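Local coordinates for protein AtxE2 (PDB 5TXE) that hydrolyses the isopeptide bond of the lasso peptides astexin-2 and astexin-3, opening their threaded fold and converting them to linear peptides, at residues 530-534 with 547-553; 595-601 with 621-627; 655-660 with 678-682. The protein carries 1 engineered substitution. All coordinates share one frame; numbering follows the deposited sequence.

Contact 1: residues 530-534 with 547-553; sequences ATTVH and VTSSCCT
His534 reaches from helix 528-539 to the loop that follows strand 545-548 and is gripped at both ring nitrogens. ND1 and Thr553 OG1 lie 2.7 Å apart in a nearly straight hydrogen bond (168°), while NE2 donates to Ser550 O at 3.1 Å along a more bent path (137°). Both oxygens sit at the edge of the imidazole, in its plane, and fix its rotation. With CG anti to the carbonyl carbon (chi1 -53°), the ring turns back along its own helix, where Ala530 O lies over the centre of one face. Cys551 SG comes at the ring obliquely, 4.3 Å from its centroid.

Ser550 O takes a second bond, from Thr548 OG1 at 2.9 Å, in the carbonyl plane and on a lone pair. Thr548 holds its hydroxyl anti to the backbone N, and that same oxygen meets Ala530 CB at 3.4 Å, the small alanine letting strand and helix approach closely. Thr531 and Thr553 meet at about a right angle, CG2 of the former 4.0 Å from OG1 of the latter. A cis peptide bond joins Cys551 to Cys552, which also form a disulfide; both links lie between Ser550 and Thr553, the two residues that bond the imidazole, and probably restrict the bend of the chain there. The Ser550 side chain lies about 4 Å from that of Glu610, probably part of the charge relay, and helix 528-539 starts just after the nucleophile position, engineered Ala527, so the contact backs the catalytic region.

All this belongs to the beta-alpha-beta unit of strand 521-525, helix 528-539 and strand 545-548, in the alpha/beta-hydrolase domain. Strand 545-548 runs between strands 521-525 and 602-607, helix 643-662 packs on Val547, and helix 494-512 meets helix 528-539 at Thr531 and Thr532.

Contact 2: residues 595-601 with 621-627; sequences ASRLDTP and LQQARKP
Lys626 folds back over the loop 595-601 and lays its whole aliphatic chain against backbone carbonyls before its ammonium group closes a salt bridge. Its backbone N belongs to the Schellman motif that ends helix 615-623, bonding to Leu621 O, while N of Arg625, the positive-phi C-prime residue, bonds to Gln622 O. Bent at chi2 (-57°) and extended beyond, the lysine passes Leu598 O with CD at 3.4 Å. NZ meets Asp599 OD1 at 2.7 Å on the syn side of the carboxylate, and donates to Ser596 O from well above the carbonyl plane, at 3.0 Å. With alanine in place of this lysine, the Asp599 carboxylate is likely to lose its positive mate, and a gap to open along the carbonyls of Ala595 and Leu598.

Beside the salt bridge, Leu621 CD2 touches both Ala595 CB, 3.9 Å away, and Leu598 CB, and the methyl of Ala624 continues this patch against Ser596 CA. Phe591 of helix 591-594 touches both leucines. The contact thus pins the end of one helix to the loop. Where the two segments lead into the parallel strands 602-607 and 628-633, two prolines meet: Pro601 CA points a C-H at Pro627 O, 3.2 Å away.

Contact 3: residues 655-660 with 678-682; sequences DWFRFW and WRALR
Helix against helix, this contact is an aromatic cluster that packs the C-terminal helix 672-684 on helix 643-662, near the edge strand 628-633 of the alpha/beta-hydrolase sheet. The axes of the two segments cross at -43° and come no closer than 11.8 Å, a wide spacing filled by large rings. Trp678 is the centre. Its indole takes the edge of Trp656 on one face in a T-shaped stack: CE3 of Trp656 comes within 3.6 Å of Trp678 CE2, and the planes stand at 90°. The edge of Trp678 is in turn directed at the face of Phe659 in an offset edge-to-face pair, with centroids 5.9 Å apart, while its CB makes a CH-pi contact over that ring. Phe659 CG is anti to the backbone N, which sends the ring across to the second helix.

Phe659 also lies against Arg682, its CZ over one face of the guanidinium and the two planes 19° apart. A water bonded to Phe659 O lies beside Arg682 NH1 at a doubtfully short distance. Trp660 rests its CH2 3.8 Å from Arg682 N, and its edge faces Leu681 CB.

Trp678 NE1 is satisfied by Glu629 on strand 628-633, and Asp655 OD2 bonds to Gln674 of helix 672-684 and forms a salt bridge with Lys671 just ahead of it. Behind helix 643-662, Trp656 and Phe657 pack on strand 545-548.

Contact 1 lies beside the catalytic residues; contacts 2 and 3 lie farther from the centre of the chain and away from the annotated sites. In contact 1 the Ser550 side chain is about 6 Å from that of His638, a probable charge-relay residue, and Thr531 packs on the bound peptide. Contact 1 touches contact 3 through Val547, whose CG2 is 3.5 Å from Trp656 CD1, but stops about 5 Å short of contact 2 at the nearest atoms. Contacts 2 and 3, with centres about 15 Å apart, meet directly, Pro601 CB lying 3.6 Å from Trp660 CE2 and Pro627 packing on Leu681. Trp656 CZ2 is also 3.7 Å from Pro601 C, so this residue touches both other contacts.

Contact 1: residues 530-534 with 547-553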
loop_
_atom_site.group_PDB
_atom_site.type_symbol
_atom_site.label_atom_id
_atom_site.label_comp_id
_atom_site.label_asym_id
_atom_site.label_seq_id
_atom_site.Cartn_x
_atom_site.Cartn_y
_atom_site.Cartn_z
ATOM N N ALA A 530 1.370 -11.188 -7.677
ATOM C CA ALA A 530 1.587 -11.600 -9.039
ATOM C C ALA A 530 2.546 -12.771 -9.078
ATOM O O ALA A 530 2.365 -13.690 -9.867
ATOM C CB ALA A 530 2.143 -10.476 -9.874
ATOM N N THR A 531 3.595 -12.690 -8.275
ATOM C CA THR A 531 4.588 -13.775 -8.207
ATOM C C THR A 531 3.867 -15.080 -7.808
ATOM O O THR A 531 4.135 -16.172 -8.327
ATOM C CB THR A 531 5.660 -13.408 -7.187
ATOM O OG1 THR A 531 6.166 -12.089 -7.461
ATOM C CG2 THR A 531 6.816 -14.371 -7.176
ATOM N N THR A 532 2.927 -14.959 -6.885
ATOM C CA THR A 532 2.191 -16.115 -6.411
ATOM C C THR A 532 1.340 -16.645 -7.529
ATOM O O THR A 532 1.191 -17.815 -7.670
ATOM C CB THR A 532 1.348 -15.749 -5.155
ATOM O OG1 THR A 532 2.223 -15.564 -4.050
ATOM C CG2 THR A 532 0.331 -16.791 -4.820
ATOM N N VAL A 533 0.766 -15.779 -8.331
ATOM C CA VAL A 533 0.009 -16.265 -9.455
ATOM C C VAL A 533 0.861 -17.061 -10.399
ATOM O O VAL A 533 0.427 -18.094 -10.890
ATOM C CB VAL A 533 -0.592 -15.153 -10.270
ATOM C CG1 VAL A 533 -1.260 -15.701 -11.516
ATOM C CG2 VAL A 533 -1.620 -14.402 -9.425
ATOM N N HIS A 534 2.065 -16.589 -10.667
ATOM C CA HIS A 534 2.904 -17.236 -11.694
ATOM C C HIS A 534 3.313 -18.596 -11.159
ATOM O O HIS A 534 3.210 -19.601 -11.843
ATOM C CB HIS A 534 4.145 -16.393 -12.091
ATOM C CG HIS A 534 3.819 -14.987 -12.496
ATOM N ND1 HIS A 534 4.645 -13.916 -12.215
ATOM C CD2 HIS A 534 2.712 -14.470 -13.078
ATOM C CE1 HIS A 534 4.073 -12.816 -12.654
ATOM N NE2 HIS A 534 2.897 -13.126 -13.170
ATOM N N VAL A 547 -5.936 -13.715 -13.220
ATOM C CA VAL A 547 -5.666 -12.387 -13.626
ATOM C C VAL A 547 -4.447 -11.919 -12.867
ATOM O O VAL A 547 -4.315 -12.208 -11.688
ATOM C CB VAL A 547 -6.828 -11.458 -13.326
ATOM C CG1 VAL A 547 -6.474 -10.029 -13.738
ATOM C CG2 VAL A 547 -8.068 -11.914 -14.100
ATOM N N THR A 548 -3.521 -11.237 -13.554
ATOM C CA THR A 548 -2.356 -10.625 -12.908
ATOM C C THR A 548 -2.151 -9.212 -13.467
ATOM O O THR A 548 -2.528 -8.944 -14.599
ATOM C CB THR A 548 -1.112 -11.504 -13.080
ATOM O OG1 THR A 548 -0.038 -10.910 -12.410
ATOM C CG2 THR A 548 -0.646 -11.621 -14.529
ATOM N N SER A 549 -1.567 -8.321 -12.708
ATOM C CA SER A 549 -1.290 -6.968 -13.183
ATOM C C SER A 549 0.083 -6.859 -13.850
ATOM O O SER A 549 0.369 -5.877 -14.513
ATOM C CB SER A 549 -1.291 -6.019 -12.031
ATOM O OG SER A 549 -0.136 -6.270 -11.243
ATOM N N SER A 550 0.915 -7.856 -13.675
ATOM C CA SER A 550 2.211 -7.861 -14.293
ATOM C C SER A 550 2.710 -9.280 -14.592
ATOM O O SER A 550 2.202 -10.270 -14.075
ATOM C CB SER A 550 3.235 -7.175 -13.400
ATOM O OG SER A 550 3.383 -7.886 -12.174
ATOM N N CYS A 551 3.710 -9.337 -15.458
ATOM C CA CYS A 551 4.401 -10.536 -15.814
ATOM C C CYS A 551 5.802 -10.048 -16.307
ATOM O O CYS A 551 5.929 -8.914 -16.802
ATOM C CB CYS A 551 3.592 -11.278 -16.878
ATOM S SG CYS A 551 3.955 -13.049 -16.982
ATOM N N CYS A 552 6.873 -10.808 -16.092
ATOM C CA CYS A 552 6.833 -12.198 -15.562
ATOM C C CYS A 552 7.846 -12.390 -14.473
ATOM O O CYS A 552 8.713 -11.530 -14.217
ATOM C CB CYS A 552 7.151 -13.170 -16.699
ATOM S SG CYS A 552 5.839 -13.183 -17.954
ATOM N N THR A 553 7.762 -13.522 -13.805
ATOM C CA THR A 553 8.790 -13.861 -12.834
ATOM C C THR A 553 9.821 -14.737 -13.512
ATOM O O THR A 553 9.691 -15.999 -13.497
ATOM C CB THR A 553 8.160 -14.549 -11.611
ATOM O OG1 THR A 553 7.064 -13.759 -11.129
ATOM C CG2 THR A 553 9.212 -14.742 -10.563
#

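Contact 2: residues 595-601 with 621-627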
loop_
_atom_site.group_PDB
_atom_site.type_symbol
_atom_site.label_atom_id
_atom_site.label_comp_id
_atom_site.label_asym_id
_atom_site.label_seq_id
_atom_site.Cartn_x
_atom_site.Cartn_y
_atom_site.Cartn_z
ATOM N N ALA A 595 5.688 -22.499 -20.818
ATOM C CA ALA A 595 4.540 -22.132 -21.659
ATOM C C ALA A 595 3.688 -23.296 -22.123
ATOM O O ALA A 595 2.457 -23.231 -22.131
ATOM C CB ALA A 595 4.998 -21.380 -22.900
ATOM N N SER A 596 4.322 -24.359 -22.566
ATOM C CA SER A 596 3.565 -25.455 -23.189
ATOM C C SER A 596 2.721 -26.254 -22.184
ATOM O O SER A 596 1.821 -26.954 -22.587
ATOM C CB SER A 596 4.510 -26.340 -24.019
ATOM O OG SER A 596 5.526 -26.815 -23.127
ATOM N N ARG A 597 2.937 -26.102 -20.885
ATOM C CA ARG A 597 2.035 -26.772 -19.905
ATOM C C ARG A 597 1.155 -25.825 -19.090
ATOM O O ARG A 597 0.648 -26.154 -18.064
ATOM C CB ARG A 597 2.847 -27.638 -18.944
ATOM C CG ARG A 597 3.823 -26.920 -18.041
ATOM C CD ARG A 597 4.711 -28.019 -17.508
ATOM N NE ARG A 597 5.781 -27.630 -16.608
ATOM C CZ ARG A 597 5.652 -27.556 -15.290
ATOM N NH1 ARG A 597 4.458 -27.714 -14.753
ATOM N NH2 ARG A 597 6.693 -27.252 -14.524
ATOM N N LEU A 598 0.974 -24.623 -19.575
ATOM C CA LEU A 598 0.263 -23.648 -18.820
ATOM C C LEU A 598 -1.125 -23.509 -19.435
ATOM O O LEU A 598 -1.374 -22.667 -20.335
ATOM C CB LEU A 598 1.052 -22.361 -18.863
ATOM C CG LEU A 598 0.996 -21.560 -17.588
ATOM C CD1 LEU A 598 2.420 -21.151 -17.270
ATOM C CD2 LEU A 598 0.003 -20.395 -17.750
ATOM N N ASP A 599 -2.035 -24.346 -18.962
ATOM C CA ASP A 599 -3.334 -24.386 -19.583
ATOM C C ASP A 599 -4.408 -23.485 -18.963
ATOM O O ASP A 599 -5.479 -23.336 -19.548
ATOM C CB ASP A 599 -3.802 -25.831 -19.659
ATOM C CG ASP A 599 -2.901 -26.655 -20.569
ATOM O OD1 ASP A 599 -2.751 -26.266 -21.760
ATOM O OD2 ASP A 599 -2.333 -27.664 -20.113
ATOM N N THR A 600 -4.133 -22.898 -17.804
ATOM C CA THR A 600 -5.078 -21.985 -17.191
ATOM C C THR A 600 -5.190 -20.663 -17.960
ATOM O O THR A 600 -4.203 -20.013 -18.168
ATOM C CB THR A 600 -4.593 -21.657 -15.781
ATOM O OG1 THR A 600 -4.496 -22.868 -15.028
ATOM C CG2 THR A 600 -5.576 -20.746 -15.054
ATOM N N PRO A 601 -6.397 -20.220 -18.278
ATOM C CA PRO A 601 -6.630 -18.891 -18.842
ATOM C C PRO A 601 -6.045 -17.812 -17.984
ATOM O O PRO A 601 -6.300 -17.770 -16.789
ATOM C CB PRO A 601 -8.144 -18.782 -18.873
ATOM C CG PRO A 601 -8.630 -20.204 -18.978
ATOM C CD PRO A 601 -7.670 -20.986 -18.110
ATOM N N LEU A 621 3.624 -18.298 -24.747
ATOM C CA LEU A 621 2.282 -18.772 -24.518
ATOM C C LEU A 621 1.424 -18.731 -25.739
ATOM O O LEU A 621 0.688 -19.720 -26.008
ATOM C CB LEU A 621 1.602 -17.979 -23.416
ATOM C CG LEU A 621 2.185 -18.250 -22.010
ATOM C CD1 LEU A 621 1.672 -17.211 -21.026
ATOM C CD2 LEU A 621 1.808 -19.641 -21.467
ATOM N N GLN A 622 1.456 -17.622 -26.498
ATOM C CA GLN A 622 0.673 -17.563 -27.749
ATOM C C GLN A 622 1.152 -18.602 -28.733
ATOM O O GLN A 622 0.369 -19.308 -29.361
ATOM C CB GLN A 622 0.733 -16.229 -28.455
ATOM C CG GLN A 622 -0.112 -15.180 -27.811
ATOM C CD GLN A 622 -0.508 -14.050 -28.786
ATOM O OE1 GLN A 622 0.279 -13.617 -29.620
ATOM N NE2 GLN A 622 -1.751 -13.584 -28.674
ATOM N N GLN A 623 2.436 -18.704 -28.892
ATOM C CA GLN A 623 3.000 -19.692 -29.781
ATOM C C GLN A 623 2.582 -21.119 -29.373
ATOM O O GLN A 623 2.385 -21.976 -30.227
ATOM C CB GLN A 623 4.485 -19.548 -29.707
ATOM C CG GLN A 623 5.296 -20.569 -30.502
ATOM C CD GLN A 623 6.015 -19.926 -31.685
ATOM O OE1 GLN A 623 5.741 -18.772 -32.061
ATOM N NE2 GLN A 623 6.931 -20.680 -32.282
ATOM N N ALA A 624 2.457 -21.381 -28.085
ATOM C CA ALA A 624 2.022 -22.701 -27.631
ATOM C C ALA A 624 0.507 -22.769 -27.607
ATOM O O ALA A 624 -0.035 -23.693 -27.071
ATOM C CB ALA A 624 2.596 -22.994 -26.272
ATOM N N ARG A 625 -0.189 -21.768 -28.153
ATOM C CA ARG A 625 -1.642 -21.790 -28.249
ATOM C C ARG A 625 -2.370 -21.899 -26.868
ATOM O O ARG A 625 -3.356 -22.567 -26.701
ATOM C CB ARG A 625 -2.059 -22.906 -29.208
ATOM C CG ARG A 625 -1.436 -22.782 -30.618
ATOM C CD ARG A 625 -1.783 -23.919 -31.579
ATOM N NE ARG A 625 -3.227 -24.202 -31.532
ATOM C CZ ARG A 625 -4.189 -23.586 -32.243
ATOM N NH1 ARG A 625 -3.906 -22.639 -33.150
ATOM N NH2 ARG A 625 -5.471 -23.931 -32.052
ATOM N N LYS A 626 -1.917 -21.141 -25.905
ATOM C CA LYS A 626 -2.554 -21.077 -24.627
ATOM C C LYS A 626 -3.504 -19.906 -24.564
ATOM O O LYS A 626 -3.322 -18.901 -25.270
ATOM C CB LYS A 626 -1.465 -20.980 -23.536
ATOM C CG LYS A 626 -0.463 -22.120 -23.662
ATOM C CD LYS A 626 -1.177 -23.496 -23.600
ATOM C CE LYS A 626 -0.209 -24.652 -23.747
ATOM N NZ LYS A 626 -0.852 -25.995 -23.626
ATOM N N PRO A 627 -4.510 -19.998 -23.684
ATOM C CA PRO A 627 -5.495 -18.913 -23.530
ATOM C C PRO A 627 -5.038 -17.756 -22.641
ATOM O O PRO A 627 -5.489 -17.634 -21.519
ATOM C CB PRO A 627 -6.674 -19.619 -22.906
ATOM C CG PRO A 627 -6.071 -20.768 -22.141
ATOM C CD PRO A 627 -4.816 -21.156 -22.829
#

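Contact 3: residues 655-660 with 678-682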
loop_
_atom_site.group_PDB
_atom_site.type_symbol
_atom_site.label_atom_id
_atom_site.label_comp_id
_atom_site.label_asym_id
_atom_site.label_seq_id
_atom_site.Cartn_x
_atom_site.Cartn_y
_atom_site.Cartn_z
ATOM N N ASP A 655 -15.660 -9.483 -15.875
ATOM C CA ASP A 655 -16.131 -10.149 -17.064
ATOM C C ASP A 655 -15.336 -11.440 -17.280
ATOM O O ASP A 655 -15.864 -12.457 -17.729
ATOM C CB ASP A 655 -15.940 -9.293 -18.315
ATOM C CG ASP A 655 -16.838 -8.057 -18.381
ATOM O OD1 ASP A 655 -17.759 -7.909 -17.556
ATOM O OD2 ASP A 655 -16.597 -7.193 -19.260
ATOM N N TRP A 656 -14.046 -11.368 -17.027
ATOM C CA TRP A 656 -13.187 -12.496 -17.300
ATOM C C TRP A 656 -13.604 -13.680 -16.436
ATOM O O TRP A 656 -13.741 -14.793 -16.949
ATOM C CB TRP A 656 -11.753 -12.133 -17.022
ATOM C CG TRP A 656 -10.728 -13.151 -17.208
ATOM C CD1 TRP A 656 -10.097 -13.832 -16.223
ATOM C CD2 TRP A 656 -10.066 -13.494 -18.402
ATOM N NE1 TRP A 656 -9.113 -14.625 -16.726
ATOM C CE2 TRP A 656 -9.073 -14.449 -18.076
ATOM C CE3 TRP A 656 -10.232 -13.136 -19.732
ATOM C CZ2 TRP A 656 -8.277 -15.047 -19.021
ATOM C CZ3 TRP A 656 -9.383 -13.716 -20.686
ATOM C CH2 TRP A 656 -8.398 -14.610 -20.328
ATOM N N PHE A 657 -13.718 -13.452 -15.133
ATOM C CA PHE A 657 -14.144 -14.532 -14.242
ATOM C C PHE A 657 -15.586 -15.022 -14.493
ATOM O O PHE A 657 -15.843 -16.222 -14.449
ATOM C CB PHE A 657 -13.922 -14.159 -12.810
ATOM C CG PHE A 657 -12.470 -14.193 -12.384
ATOM C CD1 PHE A 657 -11.704 -15.280 -12.627
ATOM C CD2 PHE A 657 -11.883 -13.094 -11.836
ATOM C CE1 PHE A 657 -10.367 -15.290 -12.293
ATOM C CE2 PHE A 657 -10.553 -13.094 -11.466
ATOM C CZ PHE A 657 -9.805 -14.204 -11.663
ATOM N N ARG A 658 -16.502 -14.137 -14.847
ATOM C CA ARG A 658 -17.838 -14.585 -15.250
ATOM C C ARG A 658 -17.792 -15.474 -16.477
ATOM O O ARG A 658 -18.527 -16.469 -16.561
ATOM C CB ARG A 658 -18.774 -13.430 -15.537
ATOM C CG ARG A 658 -19.177 -12.686 -14.297
ATOM C CD ARG A 658 -20.189 -11.561 -14.593
ATOM N NE ARG A 658 -21.497 -12.129 -14.849
ATOM C CZ ARG A 658 -22.296 -11.855 -15.877
ATOM N NH1 ARG A 658 -22.009 -10.924 -16.783
ATOM N NH2 ARG A 658 -23.440 -12.510 -15.956
ATOM N N PHE A 659 -16.914 -15.144 -17.424
ATOM C CA PHE A 659 -16.797 -15.904 -18.642
ATOM C C PHE A 659 -16.240 -17.301 -18.354
ATOM O O PHE A 659 -16.830 -18.284 -18.780
ATOM C CB PHE A 659 -15.951 -15.151 -19.712
ATOM C CG PHE A 659 -15.751 -15.907 -21.021
ATOM C CD1 PHE A 659 -16.671 -15.845 -22.013
ATOM C CD2 PHE A 659 -14.640 -16.686 -21.210
ATOM C CE1 PHE A 659 -16.500 -16.570 -23.187
ATOM C CE2 PHE A 659 -14.437 -17.372 -22.378
ATOM C CZ PHE A 659 -15.363 -17.314 -23.367
ATOM N N TRP A 660 -15.109 -17.398 -17.666
ATOM C CA TRP A 660 -14.461 -18.655 -17.516
ATOM C C TRP A 660 -14.996 -19.467 -16.396
ATOM O O TRP A 660 -14.940 -20.691 -16.486
ATOM C CB TRP A 660 -12.997 -18.495 -17.267
ATOM C CG TRP A 660 -12.273 -17.869 -18.422
ATOM C CD1 TRP A 660 -11.822 -16.587 -18.511
ATOM C CD2 TRP A 660 -11.872 -18.531 -19.614
ATOM N NE1 TRP A 660 -11.138 -16.414 -19.698
ATOM C CE2 TRP A 660 -11.171 -17.597 -20.394
ATOM C CE3 TRP A 660 -12.053 -19.832 -20.102
ATOM C CZ2 TRP A 660 -10.650 -17.911 -21.623
ATOM C CZ3 TRP A 660 -11.541 -20.150 -21.330
ATOM C CH2 TRP A 660 -10.847 -19.178 -22.089
ATOM N N TRP A 678 -12.391 -13.896 -26.533
ATOM C CA TRP A 678 -12.314 -14.863 -25.468
ATOM C C TRP A 678 -12.926 -16.209 -25.900
ATOM O O TRP A 678 -12.436 -17.278 -25.510
ATOM C CB TRP A 678 -12.984 -14.331 -24.213
ATOM C CG TRP A 678 -12.324 -13.121 -23.630
ATOM C CD1 TRP A 678 -11.169 -12.542 -24.038
ATOM C CD2 TRP A 678 -12.791 -12.355 -22.542
ATOM N NE1 TRP A 678 -10.889 -11.459 -23.278
ATOM C CE2 TRP A 678 -11.894 -11.296 -22.365
ATOM C CE3 TRP A 678 -13.897 -12.448 -21.699
ATOM C CZ2 TRP A 678 -12.022 -10.379 -21.362
ATOM C CZ3 TRP A 678 -14.030 -11.487 -20.685
ATOM C CH2 TRP A 678 -13.095 -10.497 -20.519
ATOM N N ARG A 679 -13.931 -16.176 -26.762
ATOM C CA ARG A 679 -14.430 -17.464 -27.355
ATOM C C ARG A 679 -13.354 -18.126 -28.180
ATOM O O ARG A 679 -13.147 -19.347 -28.078
ATOM C CB ARG A 679 -15.715 -17.259 -28.142
ATOM C CG ARG A 679 -16.874 -17.073 -27.188
ATOM C CD ARG A 679 -18.255 -17.129 -27.827
ATOM N NE ARG A 679 -18.543 -15.855 -28.460
ATOM C CZ ARG A 679 -19.263 -14.867 -27.925
ATOM N NH1 ARG A 679 -19.892 -14.966 -26.732
ATOM N NH2 ARG A 679 -19.365 -13.759 -28.619
ATOM N N ALA A 680 -12.594 -17.326 -28.915
ATOM C CA ALA A 680 -11.483 -17.895 -29.656
ATOM C C ALA A 680 -10.426 -18.456 -28.703
ATOM O O ALA A 680 -9.790 -19.463 -29.031
ATOM C CB ALA A 680 -10.865 -16.874 -30.627
ATOM N N LEU A 681 -10.188 -17.804 -27.564
ATOM C CA LEU A 681 -9.201 -18.350 -26.629
ATOM C C LEU A 681 -9.655 -19.734 -26.110
ATOM O O LEU A 681 -8.875 -20.661 -25.953
ATOM C CB LEU A 681 -8.965 -17.422 -25.439
ATOM C CG LEU A 681 -8.273 -16.085 -25.726
ATOM C CD1 LEU A 681 -8.135 -15.316 -24.427
ATOM C CD2 LEU A 681 -6.894 -16.247 -26.372
ATOM N N ARG A 682 -10.931 -19.803 -25.796
ATOM C CA ARG A 682 -11.564 -20.992 -25.323
ATOM C C ARG A 682 -11.459 -22.141 -26.306
ATOM O O ARG A 682 -11.217 -23.259 -25.901
ATOM C CB ARG A 682 -13.060 -20.712 -25.000
ATOM C CG ARG A 682 -13.710 -21.854 -24.182
ATOM C CD ARG A 682 -15.036 -21.434 -23.572
ATOM N NE ARG A 682 -16.036 -21.027 -24.547
ATOM C CZ ARG A 682 -17.194 -20.443 -24.213
ATOM N NH1 ARG A 682 -17.461 -20.180 -22.944
ATOM N NH2 ARG A 682 -18.078 -20.105 -25.146
HETATM O O HOH W 1 -16.308 -20.469 -20.707
#